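Local coordinates for protein eukaryotic translation initiation factor 4 gamma 2 (Homo sapiens, PDB 4IUL) that probably acts in translation initiation as an eIF4G-family scaffold, its MIF4G domain of HEAT repeats interacting with the RNA helicase eIF4A, at residues 116-120 against 172-176; 74-78 against 157-162. All coordinates share one frame. Residues are numbered along the deposited sequence.

Contact 1 of 2, residues 116-120 against 172-176; sequences LQDEF and ILHKC
Residues 116-120 and 172-176 are both interior turns of longer alpha-helices, and they run nearly parallel: the short axes make an angle of 19° (signed crossing +19°). Their closest approach is 11.8 Å, wide for helices in contact, so long side chains fill the gap; the nearest CA atoms, those of Gln117 and Ile172, are 7.3 Å apart. Summed over both sides, 275 Å² is buried. Phe120 N bonds to Leu116 O at 3.0 Å and Cys176 N to Ile172 O at 3.0 Å.

Leu116 meets the second helix through its backbone, Leu116 O lying 4.0 Å from Ile172 CD1. Gln117, with chi1 t and chi2 p, curls its end inward until OE1 is 4.0 Å from Ile172 CD1 and 4.2 Å from Lys175 NZ, while its NE2 is hydrogen-bonded to Glu121 on its own helix. Phe120 gives the largest share of the buried area (84 Å²). With chi1 t, its ring spans the gap: Phe120 CB is 4.2 Å from Ile172 CD1, Phe120 CZ 3.9 Å from Lys175 O, and Phe120 CE2 4.0 Å from Lys175 CG. Ile172 reaches back with both chi angles t. Cys176, chi1 m, places SG 3.8 Å from Phe120 CE1 and 4.5 Å from the centroid of the Phe120 ring, 42° off its normal, an oblique sulfur-aromatic contact.

Helix 141-163 packs against this pair, with Leu116 on Ile159 and Phe120 on Met152. Such near-parallel packing of A helices of successive repeats, with one helix between them, is characteristic of the HEAT-repeat solenoid of MIF4G domains.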
ATOM      1  N   LEU A 116       6.003   5.855   1.427  1.00 31.37           N
ATOM      2  CA  LEU A 116       5.432   4.580   1.836  1.00 32.69           C
ATOM      3  C   LEU A 116       6.414   3.726   2.620  1.00 32.85           C
ATOM      4  O   LEU A 116       6.018   2.978   3.505  1.00 31.27           O
ATOM      5  CB  LEU A 116       4.873   3.830   0.635  1.00 33.03           C
ATOM      6  CG  LEU A 116       3.422   4.303   0.553  1.00 35.65           C
ATOM      7  CD1 LEU A 116       3.100   4.772  -0.835  1.00 37.43           C
ATOM      8  CD2 LEU A 116       2.503   3.202   1.023  1.00 31.29           C
ATOM      9  N   GLN A 117       7.699   3.853   2.315  1.00 34.12           N
ATOM     10  CA  GLN A 117       8.703   3.115   3.059  1.00 35.89           C
ATOM     11  C   GLN A 117       8.615   3.606   4.512  1.00 36.98           C
ATOM     12  O   GLN A 117       8.751   2.819   5.456  1.00 33.50           O
ATOM     13  CB  GLN A 117      10.096   3.394   2.484  1.00 38.62           C
ATOM     14  CG  GLN A 117      11.228   2.627   3.169  1.00 43.24           C
ATOM     15  CD  GLN A 117      10.952   1.135   3.255  1.00 47.16           C
ATOM     16  OE1 GLN A 117      10.730   0.469   2.241  1.00 50.06           O
ATOM     17  NE2 GLN A 117      10.965   0.600   4.474  1.00 49.81           N
ATOM     18  N   ASP A 118       8.370   4.907   4.679  1.00 37.98           N
ATOM     19  CA  ASP A 118       8.258   5.512   6.009  1.00 39.98           C
ATOM     20  C   ASP A 118       7.025   5.032   6.777  1.00 39.85           C
ATOM     21  O   ASP A 118       7.126   4.645   7.943  1.00 38.16           O
ATOM     22  CB  ASP A 118       8.197   7.042   5.923  1.00 43.56           C
ATOM     23  CG  ASP A 118       9.441   7.653   5.307  1.00 47.38           C
ATOM     24  OD1 ASP A 118      10.558   7.154   5.568  1.00 50.17           O
ATOM     25  OD2 ASP A 118       9.296   8.656   4.572  1.00 49.15           O
ATOM     26  N   GLU A 119       5.854   5.083   6.147  1.00 38.53           N
ATOM     27  CA  GLU A 119       4.653   4.631   6.837  1.00 39.67           C
ATOM     28  C   GLU A 119       4.802   3.168   7.243  1.00 38.03           C
ATOM     29  O   GLU A 119       4.423   2.791   8.349  1.00 37.05           O
ATOM     30  CB  GLU A 119       3.401   4.803   5.964  1.00 41.16           C
ATOM     31  CG  GLU A 119       2.800   6.201   5.983  1.00 45.59           C
ATOM     32  CD  GLU A 119       2.212   6.586   7.338  1.00 49.17           C
ATOM     33  OE1 GLU A 119       2.947   6.546   8.345  1.00 52.00           O
ATOM     34  OE2 GLU A 119       1.013   6.940   7.400  1.00 50.09           O
ATOM     35  N   PHE A 120       5.377   2.350   6.366  1.00 36.07           N
ATOM     36  CA  PHE A 120       5.537   0.937   6.687  1.00 36.68           C
ATOM     37  C   PHE A 120       6.380   0.697   7.939  1.00 35.38           C
ATOM     38  O   PHE A 120       6.067  -0.195   8.729  1.00 35.64           O
ATOM     39  CB  PHE A 120       6.141   0.152   5.518  1.00 33.88           C
ATOM     40  CG  PHE A 120       6.034  -1.343   5.685  1.00 35.48           C
ATOM     41  CD1 PHE A 120       4.795  -1.977   5.602  1.00 34.63           C
ATOM     42  CD2 PHE A 120       7.160  -2.112   5.946  1.00 35.32           C
ATOM     43  CE1 PHE A 120       4.680  -3.351   5.776  1.00 36.62           C
ATOM     44  CE2 PHE A 120       7.056  -3.490   6.124  1.00 37.82           C
ATOM     45  CZ  PHE A 120       5.813  -4.114   6.038  1.00 37.19           C
ATOM     46  N   ILE A 172       9.510  -3.786  -1.061  1.00 32.46           N
ATOM     47  CA  ILE A 172       8.516  -3.544  -0.014  1.00 30.34           C
ATOM     48  C   ILE A 172       7.361  -4.535  -0.075  1.00 29.72           C
ATOM     49  O   ILE A 172       6.760  -4.858   0.956  1.00 28.52           O
ATOM     50  CB  ILE A 172       7.964  -2.086  -0.059  1.00 28.66           C
ATOM     51  CG1 ILE A 172       7.306  -1.743   1.285  1.00 30.62           C
ATOM     52  CG2 ILE A 172       6.963  -1.934  -1.158  1.00 28.02           C
ATOM     53  CD1 ILE A 172       6.888  -0.293   1.431  1.00 29.50           C
ATOM     54  N   LEU A 173       7.048  -5.019  -1.273  1.00 29.16           N
ATOM     55  CA  LEU A 173       5.979  -5.999  -1.418  1.00 28.01           C
ATOM     56  C   LEU A 173       6.394  -7.296  -0.715  1.00 28.67           C
ATOM     57  O   LEU A 173       5.609  -7.874   0.032  1.00 27.83           O
ATOM     58  CB  LEU A 173       5.684  -6.260  -2.893  1.00 27.46           C
ATOM     59  CG  LEU A 173       4.955  -5.145  -3.642  1.00 27.45           C
ATOM     60  CD1 LEU A 173       4.954  -5.464  -5.120  1.00 25.02           C
ATOM     61  CD2 LEU A 173       3.528  -5.001  -3.121  1.00 26.37           C
ATOM     62  N   HIS A 174       7.627  -7.747  -0.939  1.00 29.02           N
ATOM     63  CA  HIS A 174       8.107  -8.969  -0.280  1.00 29.21           C
ATOM     64  C   HIS A 174       8.113  -8.757   1.238  1.00 30.03           C
ATOM     65  O   HIS A 174       7.875  -9.688   2.006  1.00 30.51           O
ATOM     66  CB  HIS A 174       9.523  -9.342  -0.760  1.00 25.65           C
ATOM     67  CG  HIS A 174       9.552 -10.017  -2.098  1.00 25.10           C
ATOM     68  ND1 HIS A 174       9.154 -11.325  -2.279  1.00 26.04           N
ATOM     69  CD2 HIS A 174       9.875  -9.549  -3.328  1.00 24.34           C
ATOM     70  CE1 HIS A 174       9.224 -11.630  -3.563  1.00 27.98           C
ATOM     71  NE2 HIS A 174       9.657 -10.569  -4.222  1.00 25.37           N
ATOM     72  N   LYS A 175       8.377  -7.528   1.664  1.00 30.39           N
ATOM     73  CA  LYS A 175       8.415  -7.212   3.087  1.00 32.75           C
ATOM     74  C   LYS A 175       7.013  -7.318   3.700  1.00 33.00           C
ATOM     75  O   LYS A 175       6.867  -7.681   4.866  1.00 32.45           O
ATOM     76  CB  LYS A 175       8.989  -5.807   3.295  1.00 33.86           C
ATOM     77  CG  LYS A 175       9.943  -5.703   4.464  1.00 39.42           C
ATOM     78  CD  LYS A 175      10.801  -4.451   4.373  1.00 43.58           C
ATOM     79  CE  LYS A 175      11.733  -4.511   3.179  1.00 44.82           C
ATOM     80  NZ  LYS A 175      12.556  -3.273   3.048  1.00 46.82           N
ATOM     81  N   CYS A 176       5.989  -6.995   2.911  1.00 32.23           N
ATOM     82  CA  CYS A 176       4.614  -7.095   3.373  1.00 31.98           C
ATOM     83  C   CYS A 176       4.258  -8.582   3.504  1.00 33.14           C
ATOM     84  O   CYS A 176       3.719  -9.018   4.519  1.00 34.61           O
ATOM     85  CB  CYS A 176       3.655  -6.422   2.377  1.00 31.73           C
ATOM     86  SG  CYS A 176       3.691  -4.602   2.363  1.00 32.39           S
TER

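Contact 2 of 2, residues 74-78 against 157-162; sequences SSLYA and KFIGEL
Both segments are alpha-helical: 74-78 is the first turn of helix 74-87, and 157-162 lies near the C-terminal end of helix 141-163. Their axes pass 8.7 Å apart at 45° (signed crossing -45°). CA atoms pair as Ser74 with Phe158 (5.0 Å), Ser75 with Glu161 (5.9 Å) and Ala78 with Leu162 (5.5 Å), and 331 Å² is buried. Ala78 N bonds to Ser74 O at 2.7 Å; Leu162 N bonds to Phe158 O at 3.1 Å.

Small residues at 74 and 78 permit this closeness. Ser74, chi1 m, puts OG 3.6 Å from Phe158 CA and 3.8 Å from Lys157 CG, while that OG is hydrogen-bonded to Pro71 O; Ser74 CB meets Glu161 CG at 3.8 Å. Glu161, chi1 and chi2 both m, extends its carboxylate along the helix start, with OE2 3.5 Å from Ser75 CA. Ala78 CB rests 3.9 Å from Glu161 CB and 4.0 Å from Leu162 CD2. Phe158, chi1 t, turns its ring edge to Ser74 O and Ala78 N; CE1 lies 3.9 Å from Ala78 N and 3.9 Å from Tyr77 CB.

Helices 74-87 and 141-163, with helix 107-127 between them, fit the B helices of consecutive HEAT repeats. Around them, helix 53-69 supplies Ala67 to Tyr77 and Phe158, helix 107-127 sets Leu116 against Phe158 and Leu162, and on another side of helix 141-163 Ile159 packs on helix 170-181.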
ATOM      1  N   SER A  74      -8.471   2.420  -1.141  1.00 42.02           N
ATOM      2  CA  SER A  74      -7.078   2.309  -1.593  1.00 40.80           C
ATOM      3  C   SER A  74      -7.008   2.478  -3.108  1.00 40.74           C
ATOM      4  O   SER A  74      -6.244   3.294  -3.642  1.00 37.34           O
ATOM      5  CB  SER A  74      -6.494   0.940  -1.233  1.00 40.13           C
ATOM      6  OG  SER A  74      -6.253   0.817   0.152  1.00 40.04           O
ATOM      7  N   SER A  75      -7.825   1.671  -3.779  1.00 39.91           N
ATOM      8  CA  SER A  75      -7.936   1.653  -5.225  1.00 39.04           C
ATOM      9  C   SER A  75      -8.100   3.071  -5.791  1.00 38.62           C
ATOM     10  O   SER A  75      -7.410   3.456  -6.735  1.00 37.28           O
ATOM     11  CB  SER A  75      -9.133   0.777  -5.596  1.00 38.77           C
ATOM     12  OG  SER A  75      -9.347   0.741  -6.985  1.00 40.78           O
ATOM     13  N   LEU A  76      -9.016   3.837  -5.206  1.00 38.19           N
ATOM     14  CA  LEU A  76      -9.272   5.203  -5.642  1.00 39.10           C
ATOM     15  C   LEU A  76      -8.060   6.104  -5.470  1.00 39.30           C
ATOM     16  O   LEU A  76      -7.699   6.850  -6.383  1.00 39.11           O
ATOM     17  CB  LEU A  76     -10.434   5.813  -4.854  1.00 41.03           C
ATOM     18  CG  LEU A  76     -11.769   6.011  -5.570  1.00 44.06           C
ATOM     19  CD1 LEU A  76     -12.516   4.676  -5.681  1.00 44.10           C
ATOM     20  CD2 LEU A  76     -12.595   7.028  -4.791  1.00 44.66           C
ATOM     21  N   TYR A  77      -7.440   6.051  -4.291  1.00 38.74           N
ATOM     22  CA  TYR A  77      -6.278   6.890  -4.020  1.00 37.25           C
ATOM     23  C   TYR A  77      -5.081   6.478  -4.874  1.00 34.96           C
ATOM     24  O   TYR A  77      -4.281   7.323  -5.280  1.00 33.44           O
ATOM     25  CB  TYR A  77      -5.922   6.848  -2.528  1.00 37.51           C
ATOM     26  CG  TYR A  77      -7.065   7.296  -1.638  1.00 37.50           C
ATOM     27  CD1 TYR A  77      -7.713   8.512  -1.862  1.00 37.12           C
ATOM     28  CD2 TYR A  77      -7.534   6.479  -0.609  1.00 35.62           C
ATOM     29  CE1 TYR A  77      -8.811   8.897  -1.087  1.00 39.00           C
ATOM     30  CE2 TYR A  77      -8.628   6.852   0.168  1.00 37.62           C
ATOM     31  CZ  TYR A  77      -9.263   8.059  -0.078  1.00 39.52           C
ATOM     32  OH  TYR A  77     -10.369   8.408   0.662  1.00 39.47           O
ATOM     33  N   ALA A  78      -4.972   5.183  -5.158  1.00 32.03           N
ATOM     34  CA  ALA A  78      -3.875   4.682  -5.982  1.00 33.83           C
ATOM     35  C   ALA A  78      -3.975   5.266  -7.390  1.00 33.54           C
ATOM     36  O   ALA A  78      -2.962   5.578  -8.015  1.00 32.10           O
ATOM     37  CB  ALA A  78      -3.906   3.152  -6.041  1.00 31.94           C
ATOM     38  N   LYS A 157      -2.656  -3.047   2.175  1.00 32.89           N
ATOM     39  CA  LYS A 157      -3.615  -3.047   1.070  1.00 32.23           C
ATOM     40  C   LYS A 157      -3.370  -1.876   0.112  1.00 32.05           C
ATOM     41  O   LYS A 157      -3.530  -2.013  -1.104  1.00 30.44           O
ATOM     42  CB  LYS A 157      -5.041  -2.978   1.619  1.00 33.02           C
ATOM     43  CG  LYS A 157      -6.147  -2.928   0.569  1.00 35.42           C
ATOM     44  CD  LYS A 157      -7.517  -2.795   1.246  1.00 39.44           C
ATOM     45  CE  LYS A 157      -8.658  -2.649   0.239  1.00 39.10           C
ATOM     46  NZ  LYS A 157      -8.717  -3.820  -0.689  1.00 43.73           N
ATOM     47  N   PHE A 158      -2.987  -0.725   0.657  1.00 30.84           N
ATOM     48  CA  PHE A 158      -2.715   0.444  -0.176  1.00 28.98           C
ATOM     49  C   PHE A 158      -1.428   0.208  -0.979  1.00 28.70           C
ATOM     50  O   PHE A 158      -1.334   0.584  -2.151  1.00 27.50           O
ATOM     51  CB  PHE A 158      -2.603   1.704   0.698  1.00 28.25           C
ATOM     52  CG  PHE A 158      -2.382   2.976  -0.082  1.00 26.19           C
ATOM     53  CD1 PHE A 158      -3.145   3.259  -1.211  1.00 25.57           C
ATOM     54  CD2 PHE A 158      -1.405   3.888   0.310  1.00 24.65           C
ATOM     55  CE1 PHE A 158      -2.933   4.438  -1.946  1.00 24.43           C
ATOM     56  CE2 PHE A 158      -1.190   5.060  -0.413  1.00 24.84           C
ATOM     57  CZ  PHE A 158      -1.955   5.335  -1.544  1.00 21.34           C
ATOM     58  N   ILE A 159      -0.448  -0.430  -0.345  1.00 27.31           N
ATOM     59  CA  ILE A 159       0.811  -0.743  -1.009  1.00 28.85           C
ATOM     60  C   ILE A 159       0.522  -1.691  -2.177  1.00 30.71           C
ATOM     61  O   ILE A 159       1.019  -1.500  -3.290  1.00 29.55           O
ATOM     62  CB  ILE A 159       1.810  -1.382  -0.015  1.00 28.66           C
ATOM     63  CG1 ILE A 159       2.300  -0.307   0.970  1.00 29.29           C
ATOM     64  CG2 ILE A 159       2.990  -1.998  -0.762  1.00 28.08           C
ATOM     65  CD1 ILE A 159       3.068  -0.857   2.179  1.00 31.60           C
ATOM     66  N   GLY A 160      -0.301  -2.706  -1.928  1.00 31.76           N
ATOM     67  CA  GLY A 160      -0.648  -3.631  -2.989  1.00 31.63           C
ATOM     68  C   GLY A 160      -1.230  -2.895  -4.189  1.00 33.52           C
ATOM     69  O   GLY A 160      -0.814  -3.131  -5.331  1.00 34.59           O
ATOM     70  N   GLU A 161      -2.176  -1.989  -3.942  1.00 32.30           N
ATOM     71  CA  GLU A 161      -2.812  -1.238  -5.024  1.00 34.30           C
ATOM     72  C   GLU A 161      -1.856  -0.352  -5.822  1.00 34.12           C
ATOM     73  O   GLU A 161      -2.065  -0.127  -7.015  1.00 34.91           O
ATOM     74  CB  GLU A 161      -3.968  -0.391  -4.480  1.00 33.90           C
ATOM     75  CG  GLU A 161      -5.203  -1.201  -4.094  1.00 38.84           C
ATOM     76  CD  GLU A 161      -5.809  -1.961  -5.268  1.00 41.94           C
ATOM     77  OE1 GLU A 161      -5.796  -3.209  -5.242  1.00 45.10           O
ATOM     78  OE2 GLU A 161      -6.296  -1.314  -6.221  1.00 44.84           O
ATOM     79  N   LEU A 162      -0.818   0.158  -5.168  1.00 33.73           N
ATOM     80  CA  LEU A 162       0.158   1.000  -5.840  1.00 31.42           C
ATOM     81  C   LEU A 162       1.080   0.125  -6.691  1.00 31.48           C
ATOM     82  O   LEU A 162       1.420   0.480  -7.821  1.00 27.16           O
ATOM     83  CB  LEU A 162       0.976   1.789  -4.813  1.00 32.16           C
ATOM     84  CG  LEU A 162       0.251   2.895  -4.024  1.00 32.87           C
ATOM     85  CD1 LEU A 162       1.153   3.402  -2.914  1.00 28.88           C
ATOM     86  CD2 LEU A 162      -0.143   4.037  -4.956  1.00 30.21           C
TER

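In the fold
Both contacts are buried, with centres 13 Å apart, and they meet through helix 141-163. Leu116 CD1 of contact 1 touches Leu162 CD1 of contact 2 at 3.2 Å, and Ile159, pointing away from residues 74-78, brings CD1 to 3.8 Å from Cys176 SG. Contact 2 is the tighter crossing (8.7 against 11.8 Å between axes), with small residues letting backbones approach; contact 1 is nearly parallel and bridged by an aromatic ring and sulfur. Lys175 edges contact 1, Ser75 and Lys157 contact 2, whereas Gln117 and Glu161 reach well into theirs. Their segments alternate along the chain because each contact joins a helix to the next but one, as expected for neighbouring HEAT repeats.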